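Side-chain contact in catalase (Exiguobacterium oxidotolerans, PDB 2J2M), which breaks down hydrogen peroxide to water and oxygen at a heme iron, as a catalase working in a four-chain assembly: residues A[135-140]-A[418-423]. Sequence-based numbering, arbitrary orientation.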
loop_
_atom_site.group_PDB
_atom_site.type_symbol
_atom_site.label_atom_id
_atom_site.label_comp_id
_atom_site.label_asym_id
_atom_site.label_seq_id
_atom_site.Cartn_x
_atom_site.Cartn_y
_atom_site.Cartn_z
ATOM N N PHE A 135 29.552 6.687 -12.239
ATOM C CA PHE A 135 29.349 7.520 -13.431
ATOM C C PHE A 135 29.212 9.003 -13.082
ATOM O O PHE A 135 29.535 9.855 -13.897
ATOM C CB PHE A 135 28.098 7.119 -14.235
ATOM C CG PHE A 135 28.017 5.635 -14.644
ATOM C CD1 PHE A 135 27.476 4.682 -13.773
ATOM C CD2 PHE A 135 28.390 5.232 -15.913
ATOM C CE1 PHE A 135 27.353 3.346 -14.143
ATOM C CE2 PHE A 135 28.256 3.906 -16.314
ATOM C CZ PHE A 135 27.736 2.947 -15.419
ATOM N N ILE A 136 28.727 9.296 -11.880
ATOM C CA ILE A 136 28.262 10.634 -11.479
ATOM C C ILE A 136 28.736 10.940 -10.046
ATOM O O ILE A 136 29.165 10.047 -9.322
ATOM C CB ILE A 136 26.682 10.789 -11.586
ATOM C CG1 ILE A 136 25.929 9.751 -10.730
ATOM C CG2 ILE A 136 26.197 10.685 -13.014
ATOM C CD1 ILE A 136 24.473 10.108 -10.497
ATOM N N ARG A 137 28.670 12.190 -9.635
ATOM C CA ARG A 137 29.217 12.566 -8.327
ATOM C C ARG A 137 28.239 13.297 -7.405
ATOM O O ARG A 137 28.638 13.758 -6.344
ATOM C CB ARG A 137 30.519 13.367 -8.483
ATOM C CG ARG A 137 30.356 14.798 -9.074
ATOM C CD ARG A 137 31.743 15.470 -9.161
ATOM N NE ARG A 137 31.838 16.145 -10.445
ATOM C CZ ARG A 137 32.760 15.931 -11.377
ATOM N NH1 ARG A 137 33.790 15.102 -11.184
ATOM N NH2 ARG A 137 32.662 16.610 -12.503
ATOM N N ASP A 138 26.975 13.406 -7.823
ATOM C CA ASP A 138 25.934 14.059 -7.031
ATOM C C ASP A 138 24.614 13.283 -7.234
ATOM O O ASP A 138 24.265 12.904 -8.363
ATOM C CB ASP A 138 25.778 15.526 -7.460
ATOM C CG ASP A 138 24.923 16.339 -6.491
ATOM O OD1 ASP A 138 23.805 15.869 -6.108
ATOM O OD2 ASP A 138 25.373 17.463 -6.105
ATOM N N ALA A 139 23.895 13.061 -6.129
ATOM C CA ALA A 139 22.679 12.266 -6.105
ATOM C C ALA A 139 21.587 12.877 -6.984
ATOM O O ALA A 139 20.702 12.160 -7.466
ATOM C CB ALA A 139 22.194 12.126 -4.686
ATOM N N MET A 140 21.677 14.194 -7.207
ATOM C CA MET A 140 20.740 14.956 -8.053
ATOM C C MET A 140 20.600 14.349 -9.446
ATOM O O MET A 140 19.545 14.477 -10.078
ATOM C CB MET A 140 21.188 16.426 -8.181
ATOM C CG MET A 140 20.179 17.367 -8.884
ATOM S SD MET A 140 18.583 17.537 -8.037
ATOM C CE MET A 140 19.026 18.740 -6.778
ATOM N N THR A 418 37.225 19.111 -10.831
ATOM C CA THR A 418 36.425 18.038 -11.389
ATOM C C THR A 418 37.286 16.991 -12.027
ATOM O O THR A 418 37.027 15.817 -11.871
ATOM C CB THR A 418 35.425 18.588 -12.398
ATOM O OG1 THR A 418 36.131 19.413 -13.349
ATOM C CG2 THR A 418 34.349 19.413 -11.643
ATOM N N ASN A 419 38.318 17.421 -12.741
ATOM C CA ASN A 419 39.260 16.499 -13.370
ATOM C C ASN A 419 38.508 15.307 -13.994
ATOM O O ASN A 419 38.713 14.139 -13.611
ATOM C CB ASN A 419 40.307 16.055 -12.339
ATOM C CG ASN A 419 41.470 15.324 -12.958
ATOM O OD1 ASN A 419 41.517 15.083 -14.172
ATOM N ND2 ASN A 419 42.426 14.965 -12.126
ATOM N N ASN A 420 37.631 15.634 -14.943
ATOM C CA ASN A 420 36.748 14.667 -15.603
ATOM C C ASN A 420 37.447 13.611 -16.470
ATOM O O ASN A 420 36.879 12.525 -16.710
ATOM C CB ASN A 420 35.698 15.403 -16.466
ATOM C CG ASN A 420 34.615 16.080 -15.630
ATOM O OD1 ASN A 420 34.346 15.691 -14.490
ATOM N ND2 ASN A 420 33.980 17.086 -16.203
ATOM N N PHE A 421 38.658 13.933 -16.933
ATOM C CA PHE A 421 39.352 13.159 -17.977
ATOM C C PHE A 421 40.738 12.660 -17.552
ATOM O O PHE A 421 41.256 11.682 -18.104
ATOM C CB PHE A 421 39.483 14.003 -19.261
ATOM C CG PHE A 421 38.182 14.609 -19.731
ATOM C CD1 PHE A 421 37.184 13.814 -20.296
ATOM C CD2 PHE A 421 37.955 15.974 -19.606
ATOM C CE1 PHE A 421 35.987 14.360 -20.725
ATOM C CE2 PHE A 421 36.742 16.540 -20.021
ATOM C CZ PHE A 421 35.759 15.737 -20.586
ATOM N N GLY A 422 41.324 13.334 -16.567
ATOM C CA GLY A 422 42.706 13.098 -16.164
ATOM C C GLY A 422 42.860 11.737 -15.537
ATOM O O GLY A 422 43.725 10.951 -15.955
ATOM N N GLN A 423 42.031 11.433 -14.537
ATOM C CA GLN A 423 42.165 10.137 -13.875
ATOM C C GLN A 423 41.721 8.968 -14.775
ATOM O O GLN A 423 42.347 7.888 -14.769
ATOM C CB GLN A 423 41.483 10.094 -12.507
ATOM C CG GLN A 423 41.872 8.790 -11.812
ATOM C CD GLN A 423 41.355 8.651 -10.410
ATOM O OE1 GLN A 423 40.322 8.015 -10.190
ATOM N NE2 GLN A 423 42.073 9.219 -9.450
#
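Arg137 NH2 donates to Asn420 OD1 at 2.8 Å, N-H...O 161°, the one strong bond between 135-140 and 418-423. The oxygen is met on a lone pair in its carbonyl plane and sits at the guanidinium edge, the two flat groups turned 10° apart and so nearly coplanar. Arg137 NH1 adds two weak bonds, each 3.4 Å, to Asn420 OD1 and to the backbone O of Thr418. Over one guanidinium face lies the Thr418 methyl, Thr418 CG2 3.4 Å from Arg137 NH2. The arginine chain is extended through chi2 and bends at chi3 (137°), and with this bend the guanidinium edge faces the amide. Asp279 forms a salt bridge with NH1, and Lys282 bonds to Thr418 O, so the cation and this carbonyl each have a second partner. A leucine in place of Arg137 would probably cost Asp279 its salt bridge to this side chain and leave Asn420 OD1 without its strong donor. Asn420 CB lies over the centre of the Phe421 ring, 3.8 Å above its plane; Phe421 is the N-cap residue of helix 422-430. The contact thus ties the loop between strand 122-129 and helix 142-149, in the heme-binding catalase region, to the entry of the C-terminal helices, near the chain's surface.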